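Local coordinates for protein taurine:2-oxoglutarate aminotransferase (Bifidobacterium kashiwanohense PV20-2, PDB 6JIX) that probably transfers the amino group of taurine to 2-oxoglutarate, working as a class-III aminotransferase with pyridoxal 5'-phosphate as its cofactor, at residues M97-A102 with Q108-T113; G286-G291 with C321-A326. All coordinates share one frame; numbering follows the deposited sequence.

Interaction 1 (M97-A102 with Q108-T113)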
ATOM      1  N   MET A  97     -19.828   6.080   7.769  1.00 30.61           N
ATOM      2  CA  MET A  97     -19.377   7.178   8.622  1.00 25.66           C
ATOM      3  C   MET A  97     -18.551   8.178   7.832  1.00 27.82           C
ATOM      4  O   MET A  97     -18.670   9.393   8.033  1.00 30.03           O
ATOM      5  CB  MET A  97     -18.559   6.658   9.792  1.00 23.75           C
ATOM      6  CG  MET A  97     -19.347   5.917  10.830  1.00 29.12           C
ATOM      7  SD  MET A  97     -18.220   5.033  11.913  1.00 35.36           S
ATOM      8  CE  MET A  97     -17.322   6.408  12.599  1.00 24.11           C
ATOM      9  N   LEU A  98     -17.687   7.685   6.946  1.00 27.02           N
ATOM     10  CA  LEU A  98     -16.829   8.577   6.180  1.00 22.00           C
ATOM     11  C   LEU A  98     -17.646   9.397   5.194  1.00 25.69           C
ATOM     12  O   LEU A  98     -17.500  10.622   5.129  1.00 26.42           O
ATOM     13  CB  LEU A  98     -15.755   7.778   5.457  1.00 24.90           C
ATOM     14  CG  LEU A  98     -14.656   7.220   6.338  1.00 23.24           C
ATOM     15  CD1 LEU A  98     -13.547   6.700   5.452  1.00 20.64           C
ATOM     16  CD2 LEU A  98     -14.173   8.301   7.277  1.00 18.15           C
ATOM     17  N   VAL A  99     -18.524   8.737   4.426  1.00 27.21           N
ATOM     18  CA  VAL A  99     -19.430   9.459   3.531  1.00 27.31           C
ATOM     19  C   VAL A  99     -20.219  10.504   4.311  1.00 32.15           C
ATOM     20  O   VAL A  99     -20.401  11.639   3.853  1.00 31.29           O
ATOM     21  CB  VAL A  99     -20.367   8.479   2.799  1.00 27.04           C
ATOM     22  CG1 VAL A  99     -21.383   9.245   1.956  1.00 29.13           C
ATOM     23  CG2 VAL A  99     -19.575   7.508   1.937  1.00 27.00           C
ATOM     24  N   ASP A 100     -20.679  10.136   5.516  1.00 35.31           N
ATOM     25  CA  ASP A 100     -21.506  11.024   6.331  1.00 28.63           C
ATOM     26  C   ASP A 100     -20.750  12.287   6.758  1.00 27.50           C
ATOM     27  O   ASP A 100     -21.269  13.394   6.605  1.00 30.31           O
ATOM     28  CB  ASP A 100     -22.028  10.260   7.552  1.00 27.14           C
ATOM     29  CG  ASP A 100     -23.284   9.445   7.248  1.00 34.71           C
ATOM     30  OD1 ASP A 100     -23.835   9.581   6.124  1.00 30.36           O
ATOM     31  OD2 ASP A 100     -23.717   8.672   8.147  1.00 33.28           O
ATOM     32  N   VAL A 101     -19.526  12.151   7.291  1.00 24.29           N
ATOM     33  CA  VAL A 101     -18.794  13.345   7.739  1.00 24.97           C
ATOM     34  C   VAL A 101     -18.303  14.203   6.572  1.00 29.94           C
ATOM     35  O   VAL A 101     -18.002  15.387   6.762  1.00 28.99           O
ATOM     36  CB  VAL A 101     -17.593  13.016   8.647  1.00 27.60           C
ATOM     37  CG1 VAL A 101     -18.036  12.212   9.858  1.00 34.69           C
ATOM     38  CG2 VAL A 101     -16.512  12.308   7.876  1.00 29.24           C
ATOM     39  N   ALA A 102     -18.167  13.620   5.378  1.00 30.41           N
ATOM     40  CA  ALA A 102     -17.726  14.354   4.199  1.00 27.27           C
ATOM     41  C   ALA A 102     -18.860  15.175   3.599  1.00 37.62           C
ATOM     42  O   ALA A 102     -18.736  16.399   3.422  1.00 34.69           O
ATOM     43  CB  ALA A 102     -17.181  13.389   3.149  1.00 28.81           C
ATOM     44  N   GLN A 108     -20.894   9.136  -2.003  1.00 30.25           N
ATOM     45  CA  GLN A 108     -21.642   7.886  -1.978  1.00 31.68           C
ATOM     46  C   GLN A 108     -20.827   6.721  -1.429  1.00 34.11           C
ATOM     47  O   GLN A 108     -21.276   6.030  -0.512  1.00 36.78           O
ATOM     48  CB  GLN A 108     -22.137   7.542  -3.383  1.00 35.36           C
ATOM     49  CG  GLN A 108     -23.262   6.524  -3.391  1.00 35.04           C
ATOM     50  CD  GLN A 108     -24.329   6.845  -2.358  1.00 34.94           C
ATOM     51  OE1 GLN A 108     -24.996   7.879  -2.439  1.00 42.02           O
ATOM     52  NE2 GLN A 108     -24.493   5.965  -1.379  1.00 34.90           N
ATOM     53  N   ARG A 109     -19.635   6.487  -1.961  1.00 31.36           N
ATOM     54  CA  ARG A 109     -18.898   5.280  -1.626  1.00 32.47           C
ATOM     55  C   ARG A 109     -17.481   5.634  -1.184  1.00 31.07           C
ATOM     56  O   ARG A 109     -17.012   6.762  -1.358  1.00 27.51           O
ATOM     57  CB  ARG A 109     -18.875   4.303  -2.812  1.00 31.00           C
ATOM     58  CG  ARG A 109     -20.237   4.011  -3.394  1.00 30.27           C
ATOM     59  CD  ARG A 109     -20.162   2.998  -4.544  1.00 31.25           C
ATOM     60  NE  ARG A 109     -21.499   2.544  -4.914  1.00 30.45           N
ATOM     61  CZ  ARG A 109     -22.158   1.582  -4.280  1.00 31.73           C
ATOM     62  NH1 ARG A 109     -21.589   0.964  -3.259  1.00 28.87           N
ATOM     63  NH2 ARG A 109     -23.386   1.246  -4.652  1.00 29.22           N
ATOM     64  N   VAL A 110     -16.819   4.652  -0.572  1.00 27.15           N
ATOM     65  CA  VAL A 110     -15.422   4.757  -0.169  1.00 26.27           C
ATOM     66  C   VAL A 110     -14.654   3.549  -0.710  1.00 29.08           C
ATOM     67  O   VAL A 110     -15.101   2.400  -0.577  1.00 22.45           O
ATOM     68  CB  VAL A 110     -15.285   4.856   1.360  1.00 22.64           C
ATOM     69  CG1 VAL A 110     -13.831   4.756   1.762  1.00 19.61           C
ATOM     70  CG2 VAL A 110     -15.900   6.150   1.839  1.00 26.25           C
ATOM     71  N   PHE A 111     -13.503   3.805  -1.327  1.00 25.57           N
ATOM     72  CA  PHE A 111     -12.631   2.743  -1.818  1.00 23.94           C
ATOM     73  C   PHE A 111     -11.431   2.637  -0.883  1.00 24.18           C
ATOM     74  O   PHE A 111     -10.544   3.499  -0.908  1.00 26.94           O
ATOM     75  CB  PHE A 111     -12.177   3.007  -3.252  1.00 22.66           C
ATOM     76  CG  PHE A 111     -11.336   1.902  -3.809  1.00 25.15           C
ATOM     77  CD1 PHE A 111     -11.907   0.677  -4.128  1.00 22.02           C
ATOM     78  CD2 PHE A 111      -9.973   2.061  -3.953  1.00 22.59           C
ATOM     79  CE1 PHE A 111     -11.145  -0.354  -4.622  1.00 23.22           C
ATOM     80  CE2 PHE A 111      -9.205   1.035  -4.442  1.00 24.81           C
ATOM     81  CZ  PHE A 111      -9.801  -0.184  -4.776  1.00 28.04           C
ATOM     82  N   PHE A 112     -11.392   1.578  -0.074  1.00 20.35           N
ATOM     83  CA  PHE A 112     -10.368   1.465   0.952  1.00 19.28           C
ATOM     84  C   PHE A 112      -9.070   0.915   0.369  1.00 20.66           C
ATOM     85  O   PHE A 112      -9.069  -0.036  -0.422  1.00 20.62           O
ATOM     86  CB  PHE A 112     -10.854   0.579   2.101  1.00 23.15           C
ATOM     87  CG  PHE A 112     -11.867   1.247   2.999  1.00 24.17           C
ATOM     88  CD1 PHE A 112     -11.526   2.376   3.737  1.00 21.84           C
ATOM     89  CD2 PHE A 112     -13.164   0.746   3.105  1.00 21.54           C
ATOM     90  CE1 PHE A 112     -12.463   3.003   4.553  1.00 20.92           C
ATOM     91  CE2 PHE A 112     -14.106   1.366   3.913  1.00 20.67           C
ATOM     92  CZ  PHE A 112     -13.754   2.505   4.634  1.00 22.67           C
ATOM     93  N   THR A 113      -7.958   1.503   0.800  1.00 19.73           N
ATOM     94  CA  THR A 113      -6.625   1.110   0.372  1.00 20.60           C
ATOM     95  C   THR A 113      -5.756   0.910   1.604  1.00 20.50           C
ATOM     96  O   THR A 113      -6.257   0.909   2.727  1.00 26.54           O
ATOM     97  CB  THR A 113      -6.008   2.177  -0.526  1.00 20.96           C
ATOM     98  OG1 THR A 113      -5.828   3.364   0.253  1.00 23.99           O
ATOM     99  CG2 THR A 113      -6.924   2.479  -1.705  1.00 18.96           C
TER
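Val99 and Gln108 mark the nearest backbone approach, with CA atoms 6.1 Å apart, where helical segment 97-102 runs over strand segment 108-113 at 122° between their N-to-C directions and 8.0 Å between their axes. Helix 89-102 thus packs on the strand that follows it, at one margin of the seven-stranded mixed sheet in the large domain of a fold-type I enzyme. Val99 brings CG2 against the strand backbone, 3.3 Å from the carbonyl O of Gln108, and the same methyl meets Val110 CG2 at 3.9 Å. That position follows from its first torsion (175°), which sets CG1 opposite the main-chain N and leaves CG2 beside it. Leu98, the preceding helix residue, crosses Val110 at about a right angle, its CB lying 4.0 Å from Val110 CG2. Its CD1 approaches Phe112 CE1 obliquely, also at 4.0 Å, while Val110 CG1 rests over one face of that ring, offset toward the rim. An alanine at Val99 is likely to open a gap beside the Gln108 carbonyl and deprive Val110 CG2 of a methyl neighbour. The polar ends of Gln108 and Arg109 are engaged beyond the two segments: Gln108 with Lys297 and with Glu17 of the second subunit, Arg109 with Ser16 of that subunit. Between helix and strand, then, cohesion comes from branched aliphatic packing, whereas directional bonds serve the sheet and the dimer interface.

Interaction 2 (G286-G291 with C321-A326)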
ATOM      1  N   GLY A 286      -2.556   6.065  12.204  1.00 23.36           N
ATOM      2  CA  GLY A 286      -1.431   5.216  11.891  1.00 23.25           C
ATOM      3  C   GLY A 286      -1.413   3.898  12.632  1.00 22.51           C
ATOM      4  O   GLY A 286      -0.498   3.097  12.415  1.00 22.50           O
ATOM      5  N   TYR A 287      -2.397   3.651  13.498  1.00 22.98           N
ATOM      6  CA  TYR A 287      -2.365   2.466  14.338  1.00 24.28           C
ATOM      7  C   TYR A 287      -2.492   1.193  13.511  1.00 27.15           C
ATOM      8  O   TYR A 287      -1.926   0.165  13.889  1.00 26.80           O
ATOM      9  CB  TYR A 287      -3.477   2.525  15.385  1.00 24.27           C
ATOM     10  CG  TYR A 287      -3.329   3.561  16.482  1.00 28.29           C
ATOM     11  CD1 TYR A 287      -2.456   4.643  16.366  1.00 28.91           C
ATOM     12  CD2 TYR A 287      -4.103   3.467  17.645  1.00 35.71           C
ATOM     13  CE1 TYR A 287      -2.353   5.593  17.393  1.00 31.32           C
ATOM     14  CE2 TYR A 287      -4.015   4.406  18.673  1.00 28.19           C
ATOM     15  CZ  TYR A 287      -3.146   5.461  18.549  1.00 33.89           C
ATOM     16  OH  TYR A 287      -3.085   6.371  19.588  1.00 29.99           O
ATOM     17  N   VAL A 288      -3.213   1.244  12.392  1.00 28.54           N
ATOM     18  CA  VAL A 288      -3.276   0.156  11.413  1.00 24.38           C
ATOM     19  C   VAL A 288      -3.264   0.788  10.027  1.00 25.83           C
ATOM     20  O   VAL A 288      -3.981   1.776   9.807  1.00 21.72           O
ATOM     21  CB  VAL A 288      -4.534  -0.708  11.592  1.00 23.52           C
ATOM     22  CG1 VAL A 288      -4.476  -1.949  10.687  1.00 20.77           C
ATOM     23  CG2 VAL A 288      -4.710  -1.090  13.040  1.00 22.04           C
ATOM     24  N   PRO A 289      -2.490   0.259   9.074  1.00 26.37           N
ATOM     25  CA  PRO A 289      -2.446   0.851   7.724  1.00 23.65           C
ATOM     26  C   PRO A 289      -3.830   0.910   7.093  1.00 26.19           C
ATOM     27  O   PRO A 289      -4.506  -0.112   6.934  1.00 24.41           O
ATOM     28  CB  PRO A 289      -1.521  -0.100   6.959  1.00 19.96           C
ATOM     29  CG  PRO A 289      -0.629  -0.650   8.005  1.00 23.54           C
ATOM     30  CD  PRO A 289      -1.477  -0.796   9.243  1.00 23.05           C
ATOM     31  N   LEU A 290      -4.233   2.114   6.688  1.00 24.46           N
ATOM     32  CA  LEU A 290      -5.525   2.290   6.038  1.00 22.51           C
ATOM     33  C   LEU A 290      -5.511   3.590   5.256  1.00 23.77           C
ATOM     34  O   LEU A 290      -4.969   4.596   5.720  1.00 27.43           O
ATOM     35  CB  LEU A 290      -6.667   2.305   7.062  1.00 19.87           C
ATOM     36  CG  LEU A 290      -8.090   2.414   6.512  1.00 23.07           C
ATOM     37  CD1 LEU A 290      -8.437   1.276   5.548  1.00 19.57           C
ATOM     38  CD2 LEU A 290      -9.106   2.492   7.662  1.00 21.74           C
ATOM     39  N   GLY A 291      -6.071   3.544   4.059  1.00 23.73           N
ATOM     40  CA  GLY A 291      -6.248   4.727   3.245  1.00 26.04           C
ATOM     41  C   GLY A 291      -7.512   4.580   2.428  1.00 28.17           C
ATOM     42  O   GLY A 291      -8.222   3.580   2.593  1.00 25.90           O
ATOM     43  N   CYS A 321     -10.180  -1.228   9.510  1.00 24.67           N
ATOM     44  CA  CYS A 321     -11.444  -0.496   9.555  1.00 21.01           C
ATOM     45  C   CYS A 321     -11.962  -0.360  10.975  1.00 24.59           C
ATOM     46  O   CYS A 321     -12.458   0.711  11.353  1.00 24.34           O
ATOM     47  CB  CYS A 321     -12.480  -1.184   8.680  1.00 20.53           C
ATOM     48  SG  CYS A 321     -12.235  -0.859   6.945  1.00 26.30           S
ATOM     49  N   ALA A 322     -11.874  -1.434  11.774  1.00 24.34           N
ATOM     50  CA  ALA A 322     -12.284  -1.344  13.175  1.00 26.22           C
ATOM     51  C   ALA A 322     -11.535  -0.220  13.880  1.00 26.38           C
ATOM     52  O   ALA A 322     -12.135   0.591  14.599  1.00 27.22           O
ATOM     53  CB  ALA A 322     -12.072  -2.678  13.896  1.00 20.75           C
ATOM     54  N   ALA A 323     -10.220  -0.136  13.666  1.00 21.53           N
ATOM     55  CA  ALA A 323      -9.480   0.985  14.227  1.00 20.93           C
ATOM     56  C   ALA A 323     -10.013   2.313  13.694  1.00 24.59           C
ATOM     57  O   ALA A 323     -10.124   3.290  14.448  1.00 26.96           O
ATOM     58  CB  ALA A 323      -7.990   0.829  13.935  1.00 19.81           C
ATOM     59  N   GLY A 324     -10.372   2.362  12.402  1.00 22.98           N
ATOM     60  CA  GLY A 324     -10.936   3.579  11.827  1.00 20.26           C
ATOM     61  C   GLY A 324     -12.242   4.001  12.476  1.00 24.45           C
ATOM     62  O   GLY A 324     -12.416   5.158  12.865  1.00 25.41           O
ATOM     63  N   VAL A 325     -13.169   3.059  12.631  1.00 23.74           N
ATOM     64  CA  VAL A 325     -14.442   3.393  13.257  1.00 22.02           C
ATOM     65  C   VAL A 325     -14.197   4.041  14.622  1.00 28.38           C
ATOM     66  O   VAL A 325     -14.831   5.045  14.980  1.00 23.14           O
ATOM     67  CB  VAL A 325     -15.323   2.133  13.359  1.00 21.51           C
ATOM     68  CG1 VAL A 325     -16.486   2.359  14.303  1.00 23.59           C
ATOM     69  CG2 VAL A 325     -15.834   1.723  11.990  1.00 22.02           C
ATOM     70  N   ALA A 326     -13.265   3.487  15.401  1.00 25.25           N
ATOM     71  CA  ALA A 326     -12.999   4.038  16.724  1.00 19.21           C
ATOM     72  C   ALA A 326     -12.388   5.431  16.629  1.00 25.36           C
ATOM     73  O   ALA A 326     -12.766   6.340  17.383  1.00 25.55           O
ATOM     74  CB  ALA A 326     -12.084   3.097  17.498  1.00 23.79           C
TER
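Val288 lies over Ala323 and Leu290 over Cys321, with CA separations of 6.9 and 7.4 Å, so loop 286-291 passes along helical segment 321-326 in the reverse sense. The spacing suits a side-chain layer between the backbones. Val288 provides the methyl-to-methyl contact: its CG2 faces Ala323 CB at 3.9 Å, the small alanine letting the valine branch come close to the helix. CB of Leu290 points toward the helix; with CG anti to the main-chain N (chi1 -177°) and chi2 58°, CD2 is the branch that meets Cys321 CA, at 4.2 Å, rather than the side chain of Cys321, whose CB points away from the loop. Gly324, without a side chain, adjoins the same CD2. This is apolar helix-on-loop packing, branched residues against small ones, near the cofactor site of the large domain. Polar groups of the loop are held outside the contact: Val288 O by Thr284 OG1, Tyr287 OH by Gly62 O and Leu65 N, and Gly286 O by His317 NE2 of the second subunit. Helix 66-78 packs against Val288 through Ile72, helix 89-102 reaches Leu290 through Leu94, and at Gly291 the loop enters strand 291-296, beside strand 107-113, outermost of its sheet within this chain.

Both contacts are buried, and helix 89-102 and the strand pair 107-113/291-296 tie them together. Interaction 1 packs that helix on strand 107-113, outermost of the sheet within this chain; interaction 2 sets the loop leading into the adjoining strand against helix 318-333. Their centres lie 13 Å apart, and they meet directly: Thr113 N probably bonds to Gly291 O (2.8 Å), and Met97 CE packs on Val325 O. Both rely on apolar packing, but interaction 1 sets Leu98 and Val99 on Val110, with Leu98 also reaching Phe112, whereas interaction 2 sets branched residues on alanine and bare backbone. The second subunit touches both, and Leu290 has its side chain about 10 Å from the bound pyridoxal 5'-phosphate.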